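Local coordinates for protein tyrosine--tRNA ligase (Archaeoglobus fulgidus, PDB 2CYB) that probably catalyses the ATP-dependent activation of L-tyrosine to tyrosyl-adenylate and its transfer to the acceptor end of tRNA(Tyr), as a class I aminoacyl-tRNA synthetase, at residues 54-57 / 58-61; 100-104 / 105-109; 221-224 / 225-229; 306-309 / 310-314. All coordinates share one frame; numbering follows the deposited sequence.

Interaction 1: 54-57 / 58-61; sequences QKLM and DLQE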
loop_
_atom_site.group_PDB
_atom_site.type_symbol
_atom_site.label_atom_id
_atom_site.label_comp_id
_atom_site.label_asym_id
_atom_site.label_seq_id
_atom_site.Cartn_x
_atom_site.Cartn_y
_atom_site.Cartn_z
ATOM N N GLN A 54 -21.396 4.415 22.767
ATOM C CA GLN A 54 -22.659 4.008 23.380
ATOM C C GLN A 54 -23.092 2.650 22.843
ATOM O O GLN A 54 -23.612 1.824 23.590
ATOM C CB GLN A 54 -23.754 5.056 23.116
ATOM C CG GLN A 54 -25.148 4.664 23.638
ATOM C CD GLN A 54 -25.205 4.520 25.150
ATOM O OE1 GLN A 54 -25.674 3.508 25.671
ATOM N NE2 GLN A 54 -24.737 5.538 25.861
ATOM N N LYS A 55 -22.864 2.408 21.555
ATOM C CA LYS A 55 -23.242 1.130 20.974
ATOM C C LYS A 55 -22.392 0.012 21.576
ATOM O O LYS A 55 -22.884 -1.094 21.797
ATOM C CB LYS A 55 -23.102 1.168 19.450
ATOM C CG LYS A 55 -23.512 -0.121 18.750
ATOM C CD LYS A 55 -24.842 -0.668 19.277
ATOM C CE LYS A 55 -25.998 0.309 19.089
ATOM N NZ LYS A 55 -27.259 -0.186 19.732
ATOM N N LEU A 56 -21.120 0.294 21.853
ATOM C CA LEU A 56 -20.261 -0.716 22.462
ATOM C C LEU A 56 -20.767 -1.040 23.868
ATOM O O LEU A 56 -20.712 -2.192 24.296
ATOM C CB LEU A 56 -18.802 -0.244 22.523
ATOM C CG LEU A 56 -18.016 -0.297 21.205
ATOM C CD1 LEU A 56 -16.590 0.171 21.441
ATOM C CD2 LEU A 56 -18.011 -1.722 20.653
ATOM N N MET A 57 -21.261 -0.031 24.583
ATOM C CA MET A 57 -21.787 -0.251 25.931
ATOM C C MET A 57 -23.074 -1.065 25.849
ATOM O O MET A 57 -23.350 -1.884 26.722
ATOM C CB MET A 57 -22.034 1.080 26.650
ATOM C CG MET A 57 -20.750 1.798 27.040
ATOM S SD MET A 57 -21.006 3.276 28.044
ATOM C CE MET A 57 -20.914 2.578 29.678
ATOM N N ASP A 58 -23.863 -0.841 24.802
ATOM C CA ASP A 58 -25.089 -1.610 24.613
ATOM C C ASP A 58 -24.673 -3.069 24.423
ATOM O O ASP A 58 -25.207 -3.968 25.065
ATOM C CB ASP A 58 -25.844 -1.167 23.349
ATOM C CG ASP A 58 -26.431 0.237 23.456
ATOM O OD1 ASP A 58 -26.935 0.745 22.423
ATOM O OD2 ASP A 58 -26.402 0.825 24.556
ATOM N N LEU A 59 -23.711 -3.295 23.532
ATOM C CA LEU A 59 -23.228 -4.643 23.230
ATOM C C LEU A 59 -22.654 -5.368 24.438
ATOM O O LEU A 59 -22.888 -6.567 24.623
ATOM C CB LEU A 59 -22.179 -4.585 22.108
ATOM C CG LEU A 59 -22.764 -4.415 20.704
ATOM C CD1 LEU A 59 -21.726 -3.819 19.753
ATOM C CD2 LEU A 59 -23.254 -5.761 20.204
ATOM N N GLN A 60 -21.898 -4.646 25.254
ATOM C CA GLN A 60 -21.305 -5.225 26.454
ATOM C C GLN A 60 -22.432 -5.613 27.421
ATOM O O GLN A 60 -22.355 -6.628 28.119
ATOM C CB GLN A 60 -20.359 -4.205 27.093
ATOM C CG GLN A 60 -19.473 -4.740 28.206
ATOM C CD GLN A 60 -20.229 -4.949 29.500
ATOM O OE1 GLN A 60 -20.901 -4.042 29.985
ATOM N NE2 GLN A 60 -20.119 -6.146 30.069
ATOM N N GLU A 61 -23.488 -4.807 27.441
ATOM C CA GLU A 61 -24.632 -5.074 28.307
ATOM C C GLU A 61 -25.388 -6.294 27.797
ATOM O O GLU A 61 -26.046 -6.994 28.568
ATOM C CB GLU A 61 -25.571 -3.864 28.341
ATOM C CG GLU A 61 -26.811 -4.076 29.185
ATOM C CD GLU A 61 -27.704 -2.852 29.230
ATOM O OE1 GLU A 61 -28.783 -2.927 29.860
ATOM O OE2 GLU A 61 -27.328 -1.816 28.639
#

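Interaction 2: 100-104 / 105-109; sequences LGLDE and SRAKF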
loop_
_atom_site.group_PDB
_atom_site.type_symbol
_atom_site.label_atom_id
_atom_site.label_comp_id
_atom_site.label_asym_id
_atom_site.label_seq_id
_atom_site.Cartn_x
_atom_site.Cartn_y
_atom_site.Cartn_z
ATOM N N LEU A 100 -15.735 7.591 29.811
ATOM C CA LEU A 100 -17.076 7.632 29.233
ATOM C C LEU A 100 -17.887 6.392 29.589
ATOM O O LEU A 100 -19.079 6.305 29.280
ATOM C CB LEU A 100 -17.003 7.768 27.714
ATOM C CG LEU A 100 -16.544 9.114 27.153
ATOM C CD1 LEU A 100 -16.470 9.021 25.636
ATOM C CD2 LEU A 100 -17.510 10.216 27.575
ATOM N N GLY A 101 -17.239 5.425 30.229
ATOM C CA GLY A 101 -17.939 4.215 30.609
ATOM C C GLY A 101 -17.295 2.932 30.128
ATOM O O GLY A 101 -17.648 1.850 30.597
ATOM N N LEU A 102 -16.363 3.031 29.186
ATOM C CA LEU A 102 -15.696 1.836 28.686
ATOM C C LEU A 102 -14.490 1.478 29.549
ATOM O O LEU A 102 -13.351 1.467 29.071
ATOM C CB LEU A 102 -15.263 2.027 27.228
ATOM C CG LEU A 102 -16.375 1.942 26.180
ATOM C CD1 LEU A 102 -15.809 2.222 24.795
ATOM C CD2 LEU A 102 -17.010 0.559 26.222
ATOM N N ASP A 103 -14.747 1.182 30.823
ATOM C CA ASP A 103 -13.686 0.818 31.757
ATOM C C ASP A 103 -13.004 -0.479 31.334
ATOM O O ASP A 103 -13.596 -1.314 30.646
ATOM C CB ASP A 103 -14.250 0.685 33.175
ATOM C CG ASP A 103 -15.424 -0.268 33.247
ATOM O OD1 ASP A 103 -15.222 -1.484 33.040
ATOM O OD2 ASP A 103 -16.552 0.203 33.504
ATOM N N GLU A 104 -11.758 -0.647 31.761
ATOM C CA GLU A 104 -10.975 -1.820 31.396
ATOM C C GLU A 104 -11.466 -3.172 31.905
ATOM O O GLU A 104 -10.809 -4.191 31.697
ATOM C CB GLU A 104 -9.518 -1.599 31.794
ATOM C CG GLU A 104 -8.857 -0.503 30.976
ATOM C CD GLU A 104 -7.374 -0.388 31.230
ATOM O OE1 GLU A 104 -6.986 0.109 32.308
ATOM O OE2 GLU A 104 -6.595 -0.805 30.350
ATOM N N SER A 105 -12.618 -3.187 32.566
ATOM C CA SER A 105 -13.180 -4.439 33.050
ATOM C C SER A 105 -14.295 -4.831 32.086
ATOM O O SER A 105 -14.744 -5.976 32.071
ATOM C CB SER A 105 -13.747 -4.275 34.462
ATOM O OG SER A 105 -14.911 -3.469 34.461
ATOM N N ARG A 106 -14.729 -3.867 31.277
ATOM C CA ARG A 106 -15.788 -4.093 30.301
ATOM C C ARG A 106 -15.267 -4.085 28.862
ATOM O O ARG A 106 -15.928 -4.591 27.954
ATOM C CB ARG A 106 -16.882 -3.028 30.445
ATOM C CG ARG A 106 -17.642 -3.068 31.764
ATOM C CD ARG A 106 -18.812 -2.085 31.753
ATOM N NE ARG A 106 -19.628 -2.152 32.967
ATOM C CZ ARG A 106 -20.292 -3.231 33.376
ATOM N NH1 ARG A 106 -20.247 -4.355 32.675
ATOM N NH2 ARG A 106 -21.009 -3.185 34.489
ATOM N N ALA A 107 -14.085 -3.515 28.655
ATOM C CA ALA A 107 -13.510 -3.442 27.315
ATOM C C ALA A 107 -11.989 -3.597 27.299
ATOM O O ALA A 107 -11.298 -3.159 28.219
ATOM C CB ALA A 107 -13.902 -2.121 26.666
ATOM N N LYS A 108 -11.479 -4.213 26.236
ATOM C CA LYS A 108 -10.044 -4.428 26.071
ATOM C C LYS A 108 -9.491 -3.453 25.039
ATOM O O LYS A 108 -9.890 -3.487 23.873
ATOM C CB LYS A 108 -9.781 -5.862 25.605
ATOM C CG LYS A 108 -8.308 -6.203 25.392
ATOM C CD LYS A 108 -8.145 -7.655 24.954
ATOM C CE LYS A 108 -6.690 -8.098 24.959
ATOM N NZ LYS A 108 -5.857 -7.320 24.006
ATOM N N PHE A 109 -8.576 -2.586 25.465
ATOM C CA PHE A 109 -7.978 -1.623 24.554
ATOM C C PHE A 109 -6.750 -2.212 23.874
ATOM O O PHE A 109 -5.894 -2.821 24.521
ATOM C CB PHE A 109 -7.603 -0.333 25.293
ATOM C CG PHE A 109 -8.792 0.449 25.782
ATOM C CD1 PHE A 109 -9.517 0.020 26.890
ATOM C CD2 PHE A 109 -9.218 1.586 25.101
ATOM C CE1 PHE A 109 -10.652 0.709 27.309
ATOM C CE2 PHE A 109 -10.351 2.284 25.509
ATOM C CZ PHE A 109 -11.072 1.846 26.614
HETATM O O HOH W 1 -7.447 -2.784 28.000
#

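Interaction 3: 221-224 / 225-229; sequences NYIS and VRDPP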
loop_
_atom_site.group_PDB
_atom_site.type_symbol
_atom_site.label_atom_id
_atom_site.label_comp_id
_atom_site.label_asym_id
_atom_site.label_seq_id
_atom_site.Cartn_x
_atom_site.Cartn_y
_atom_site.Cartn_z
ATOM N N ASN A 221 -18.798 22.762 14.292
ATOM C CA ASN A 221 -20.225 22.563 14.518
ATOM C C ASN A 221 -20.503 21.241 15.230
ATOM O O ASN A 221 -21.346 20.452 14.796
ATOM C CB ASN A 221 -20.965 22.614 13.178
ATOM C CG ASN A 221 -20.412 21.625 12.168
ATOM O OD1 ASN A 221 -19.263 21.196 12.267
ATOM N ND2 ASN A 221 -21.225 21.270 11.181
ATOM N N TYR A 222 -19.787 21.011 16.325
ATOM C CA TYR A 222 -19.944 19.796 17.114
ATOM C C TYR A 222 -19.540 20.064 18.563
ATOM O O TYR A 222 -18.896 21.073 18.857
ATOM C CB TYR A 222 -19.073 18.679 16.528
ATOM C CG TYR A 222 -17.589 18.972 16.568
ATOM C CD1 TYR A 222 -16.868 18.857 17.755
ATOM C CD2 TYR A 222 -16.907 19.386 15.423
ATOM C CE1 TYR A 222 -15.509 19.147 17.805
ATOM C CE2 TYR A 222 -15.545 19.679 15.462
ATOM C CZ TYR A 222 -14.853 19.558 16.657
ATOM O OH TYR A 222 -13.507 19.845 16.710
ATOM N N ILE A 223 -19.914 19.155 19.457
ATOM C CA ILE A 223 -19.591 19.279 20.876
ATOM C C ILE A 223 -18.509 18.281 21.283
ATOM O O ILE A 223 -18.626 17.086 21.020
ATOM C CB ILE A 223 -20.845 19.037 21.746
ATOM C CG1 ILE A 223 -21.863 20.153 21.496
ATOM C CG2 ILE A 223 -20.460 18.955 23.221
ATOM C CD1 ILE A 223 -23.184 19.957 22.201
ATOM N N SER A 224 -17.464 18.777 21.935
ATOM C CA SER A 224 -16.360 17.930 22.374
ATOM C C SER A 224 -16.496 17.617 23.853
ATOM O O SER A 224 -17.098 18.388 24.599
ATOM C CB SER A 224 -15.028 18.639 22.122
ATOM O OG SER A 224 -14.961 19.117 20.791
ATOM N N VAL A 225 -15.931 16.491 24.278
ATOM C CA VAL A 225 -16.006 16.084 25.683
ATOM C C VAL A 225 -15.250 17.047 26.583
ATOM O O VAL A 225 -15.329 16.957 27.808
ATOM C CB VAL A 225 -15.404 14.678 25.906
ATOM C CG1 VAL A 225 -16.156 13.650 25.081
ATOM C CG2 VAL A 225 -13.917 14.688 25.556
ATOM N N ARG A 226 -14.516 17.966 25.970
ATOM C CA ARG A 226 -13.728 18.931 26.719
ATOM C C ARG A 226 -14.418 20.293 26.803
ATOM O O ARG A 226 -13.957 21.179 27.518
ATOM C CB ARG A 226 -12.353 19.074 26.065
ATOM C CG ARG A 226 -11.242 19.518 26.992
ATOM C CD ARG A 226 -9.917 19.595 26.238
ATOM N NE ARG A 226 -8.814 20.021 27.094
ATOM C CZ ARG A 226 -8.350 19.318 28.124
ATOM N NH1 ARG A 226 -8.892 18.147 28.432
ATOM N NH2 ARG A 226 -7.342 19.789 28.847
ATOM N N ASP A 227 -15.517 20.467 26.071
ATOM C CA ASP A 227 -16.233 21.736 26.118
ATOM C C ASP A 227 -16.768 22.006 27.530
ATOM O O ASP A 227 -17.396 21.142 28.146
ATOM C CB ASP A 227 -17.410 21.750 25.133
ATOM C CG ASP A 227 -16.976 21.944 23.690
ATOM O OD1 ASP A 227 -15.943 22.605 23.452
ATOM O OD2 ASP A 227 -17.688 21.456 22.786
ATOM N N PRO A 228 -16.505 23.207 28.068
ATOM C CA PRO A 228 -16.994 23.536 29.411
ATOM C C PRO A 228 -18.515 23.738 29.381
ATOM O O PRO A 228 -19.085 24.089 28.340
ATOM C CB PRO A 228 -16.234 24.814 29.749
ATOM C CG PRO A 228 -16.057 25.460 28.406
ATOM C CD PRO A 228 -15.663 24.293 27.533
ATOM N N PRO A 229 -19.188 23.527 30.523
ATOM C CA PRO A 229 -20.643 23.685 30.608
ATOM C C PRO A 229 -21.166 24.923 29.888
ATOM O O PRO A 229 -22.172 24.862 29.186
ATOM C CB PRO A 229 -20.890 23.724 32.112
ATOM C CG PRO A 229 -19.872 22.764 32.618
ATOM C CD PRO A 229 -18.628 23.159 31.835
HETATM O O HOH W 2 -15.296 21.687 20.915
#

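Interaction 4: 306-309 / 310-314; sequences KYLN and MLLED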
loop_
_atom_site.group_PDB
_atom_site.type_symbol
_atom_site.label_atom_id
_atom_site.label_comp_id
_atom_site.label_asym_id
_atom_site.label_seq_id
_atom_site.Cartn_x
_atom_site.Cartn_y
_atom_site.Cartn_z
ATOM N N LYS A 306 -28.523 20.576 29.705
ATOM C CA LYS A 306 -28.353 20.168 31.095
ATOM C C LYS A 306 -27.929 18.706 31.228
ATOM O O LYS A 306 -27.018 18.383 31.993
ATOM C CB LYS A 306 -29.646 20.396 31.883
ATOM C CG LYS A 306 -29.576 19.898 33.316
ATOM C CD LYS A 306 -30.891 20.113 34.054
ATOM C CE LYS A 306 -30.813 19.544 35.463
ATOM N NZ LYS A 306 -32.101 19.685 36.201
ATOM N N TYR A 307 -28.593 17.816 30.498
ATOM C CA TYR A 307 -28.240 16.408 30.575
ATOM C C TYR A 307 -26.866 16.137 29.970
ATOM O O TYR A 307 -26.081 15.355 30.512
ATOM C CB TYR A 307 -29.295 15.549 29.882
ATOM C CG TYR A 307 -30.493 15.264 30.757
ATOM C CD1 TYR A 307 -31.513 16.200 30.904
ATOM C CD2 TYR A 307 -30.587 14.066 31.463
ATOM C CE1 TYR A 307 -32.607 15.948 31.736
ATOM C CE2 TYR A 307 -31.672 13.806 32.296
ATOM C CZ TYR A 307 -32.678 14.748 32.425
ATOM O OH TYR A 307 -33.760 14.486 33.236
ATOM N N LEU A 308 -26.575 16.785 28.847
ATOM C CA LEU A 308 -25.283 16.593 28.205
ATOM C C LEU A 308 -24.194 17.068 29.160
ATOM O O LEU A 308 -23.155 16.423 29.294
ATOM C CB LEU A 308 -25.209 17.370 26.887
ATOM C CG LEU A 308 -23.984 17.097 26.008
ATOM C CD1 LEU A 308 -23.830 15.593 25.761
ATOM C CD2 LEU A 308 -24.146 17.831 24.687
ATOM N N ASN A 309 -24.433 18.187 29.839
ATOM C CA ASN A 309 -23.445 18.696 30.783
ATOM C C ASN A 309 -23.248 17.749 31.958
ATOM O O ASN A 309 -22.148 17.647 32.499
ATOM C CB ASN A 309 -23.823 20.093 31.285
ATOM C CG ASN A 309 -23.318 21.186 30.368
ATOM O OD1 ASN A 309 -22.235 21.067 29.794
ATOM N ND2 ASN A 309 -24.088 22.261 30.231
ATOM N N MET A 310 -24.308 17.053 32.357
ATOM C CA MET A 310 -24.196 16.106 33.458
ATOM C C MET A 310 -23.321 14.952 32.987
ATOM O O MET A 310 -22.465 14.453 33.717
ATOM C CB MET A 310 -25.578 15.577 33.864
ATOM C CG MET A 310 -26.462 16.609 34.545
ATOM S SD MET A 310 -27.945 15.875 35.281
ATOM C CE MET A 310 -28.990 15.785 33.857
ATOM N N LEU A 311 -23.544 14.551 31.744
ATOM C CA LEU A 311 -22.813 13.458 31.118
ATOM C C LEU A 311 -21.309 13.757 31.060
ATOM O O LEU A 311 -20.484 12.946 31.493
ATOM C CB LEU A 311 -23.382 13.238 29.710
ATOM C CG LEU A 311 -23.303 11.863 29.048
ATOM C CD1 LEU A 311 -24.236 11.827 27.852
ATOM C CD2 LEU A 311 -21.878 11.571 28.625
ATOM N N LEU A 312 -20.964 14.925 30.529
ATOM C CA LEU A 312 -19.568 15.335 30.399
ATOM C C LEU A 312 -18.914 15.647 31.736
ATOM O O LEU A 312 -17.741 15.328 31.948
ATOM C CB LEU A 312 -19.462 16.550 29.478
ATOM C CG LEU A 312 -19.634 16.303 27.977
ATOM C CD1 LEU A 312 -20.945 15.601 27.700
ATOM C CD2 LEU A 312 -19.579 17.632 27.245
ATOM N N GLU A 313 -19.664 16.274 32.637
ATOM C CA GLU A 313 -19.132 16.599 33.954
ATOM C C GLU A 313 -18.708 15.313 34.643
ATOM O O GLU A 313 -17.615 15.225 35.199
ATOM C CB GLU A 313 -20.186 17.325 34.796
ATOM C CG GLU A 313 -20.187 18.828 34.603
ATOM C CD GLU A 313 -18.908 19.475 35.110
ATOM O OE1 GLU A 313 -18.644 19.397 36.331
ATOM O OE2 GLU A 313 -18.167 20.056 34.290
ATOM N N ASP A 314 -19.581 14.313 34.598
ATOM C CA ASP A 314 -19.286 13.025 35.202
ATOM C C ASP A 314 -18.066 12.407 34.514
ATOM O O ASP A 314 -17.211 11.805 35.164
ATOM C CB ASP A 314 -20.490 12.095 35.058
ATOM C CG ASP A 314 -20.232 10.720 35.633
ATOM O OD1 ASP A 314 -19.993 10.618 36.856
ATOM O OD2 ASP A 314 -20.267 9.738 34.860
#

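Interaction 1: 54-57 / 58-61
Lys55 and Asp58, one helical turn apart, form a salt bridge in which Lys55 NZ lies 2.9 Å from Asp58 OD1 and uses the anti lone pair of that oxygen. The two side chains cross at about a right angle. Two successive bends in the lysine chain (chi2 46°, chi3 60°) fold it back so that NZ arrives beside the carboxylate. The ammonium group also donates to the carbonyl oxygens of Ile10 and Arg12, while Asp58 OD2 is paired with the guanidinium of Arg12, so both charges are met in a buried setting.

Four successive i to i+4 backbone bonds carry the turn, among them Asp58 N to Gln54 O at 2.9 Å and Glu61 N to Met57 O at 3.0 Å. They belong to helix 47-61, the crossover helix of the beta-alpha-beta unit formed with strands 34-39 and 65-70 in the Rossmann fold.

Apolar contact is looser: Leu56 CD2 and Leu59 CD1 approach to 4.4 Å. Leu59 CG also lies 3.5 Å from Lys55 O. Both leucines face the sheet, Leu56 on Ile66 and Val68, Leu59 on Ile66, Leu173 and Val175.

Interaction 2: 100-104 / 105-109
Asp103 turns its carboxylate toward the residues that follow, and its OD1 meets Ser105 twice. Ser105 OG donates to Asp103 OD1 across a very short 2.5 Å, and Ser105 N reaches the anti lone pair of Asp103 OD1 at 3.1 Å, closing an Asx turn. The aspartate reaches this place because CG stands between its own backbone N and carbonyl carbon (chi1 54°). The carboxylate and guanidinium planes are 47° apart, and the salt bridge from Asp103 OD2 to Arg106 NE is long at 3.9 Å. The carbonyl oxygen of Asp103 is gripped by two amides: Arg106 N comes from above the carbonyl plane, whereas Ala107 N lies nearly in line with the C=O bond.

Phe109 presents its edge to the carbonyl oxygen of Leu102, Phe109 CE1 lying 3.3 Å from Leu102 O near the ring plane. Leu102 CB lies 4.2 Å from Phe109 CZ, and its CD2 touches Ala107 CB. Gly101 closes helix 83-99 in a Schellman motif, and the turn then leads into strand 108-111, outermost in the sheet within this chain.

Replacing Asp103 by alanine removes the carboxylate, which would probably leave the Ser105 hydroxyl and amide without their shared acceptor and Arg106 without its nearby charge. One carboxylate and one carbonyl thus hold the turn together, while Leu102 O, buried with no polar partner, faces the edge of the Phe109 ring instead.

Interaction 3: 221-224 / 225-229
The backbone makes a type I beta turn from Ser224 to Asp227, closed by Asp227 N donating to Ser224 O at 3.0 Å from well above the carbonyl plane. Asp227 answers in the reverse direction, since its OD2 accepts Ser224 N at 2.8 Å in a nearly straight bond (166° at the hydrogen). The amide meets this oxygen from above the carboxylate plane, 56° out of it. With CG anti to the carbonyl carbon (chi1 -76°), the carboxylate swings back over the start of the turn, and the pair of residues is bonded both ways. A water extends the link: it donates to Asp227 OD1 at 2.8 Å and is hydrogen-bonded to Ser224 OG at 2.6 Å. Asp227 OD2 also lies 3.5 Å from Ile223 CA and is in van der Waals reach of Ile223 CG2, the two side chains crossing at about a right angle.

The same carboxylate forms a salt bridge with Lys235, and Ser224 OG and Tyr222 OH are both hydrogen-bonded to Glu44 of the 'HIGH' region. An asparagine in place of Asp227 would probably weaken the hold on Lys235, leaving its ammonium group short of a countercharge.

The turn lies in the loop that follows the 'KMSKS' region and leads into helix 229-237, with Pro228 at the N-cap position. Backbone bonds tie Ile223 to Leu47 and Val225 to Ile45. The side chain of Ile223 packs between helix 229-237, through Ile236, and helix 297-319, through Leu308, and Val225 rests on Met50 of helix 47-61.

Interaction 4: 306-309 / 310-314
Asn309 O accepts the amide Glu313 N at 2.8 Å, the shortest sound polar bond of this turn. Further i to i+4 bonds run from Met310 N to Lys306 O and from Leu311 N to Tyr307 O. Glu313 CB and CG sit close over that same asparagine oxygen, while the glutamate carboxylate pairs with Arg316 farther along.

Among the side chains, Tyr307 and Met310 lie alongside each other and point the same way. Met310 CE covers one face of the Tyr307 ring, 3.5 Å from its centroid and 20° off the normal, a CH-pi contact displaced toward the rim. Met310 SD stands above the same face but farther off, at 5.3 Å from the Tyr307 ring centroid, completing a Met-aromatic contact. A bend at the end of the methionine chain (chi3 -82°) turns the methyl onto the ring. Both residues belong to helix 297-319, the last helix of the chain, and Tyr307 ties it to its neighbours: the ring meets Phe263 of helix 250-263 edge-to-face, and the hydroxyl is hydrogen-bonded to the backbone N of Val267 in strand 266-268.

Leu308 lies on another side of the helix, where its CD1 reaches Leu311 CD1 at 4.3 Å. It also faces Leu312, although the placement of Leu312 CD1 is doubtful. Leu312 and Asn309 also rest on Val232 of helix 229-237.

The four contacts form two touching pairs. Interactions 1 and 2, with centres 10 Å apart, meet where Leu56 CD1 lies 4.0 Å from Leu102 CD1 and Met57 CE lies 3.5 Å from Gly101 O, so residues 100-102 lie against helix 47-61. Interactions 3 and 4, with centres 11 Å apart, meet where Ile223 CD1 lies 3.4 Å from Leu308 CD2. The first pair lies nearer the tyrosine pocket: the side chain of Leu56 is about 6 Å from that of Tyr36 and about 10 Å from the bound tyrosine. Interaction 3 is instead near the probable ATP site, Tyr222 being about 5 Å from Ser217 between side chains, whereas interaction 4 lies away from the known sites.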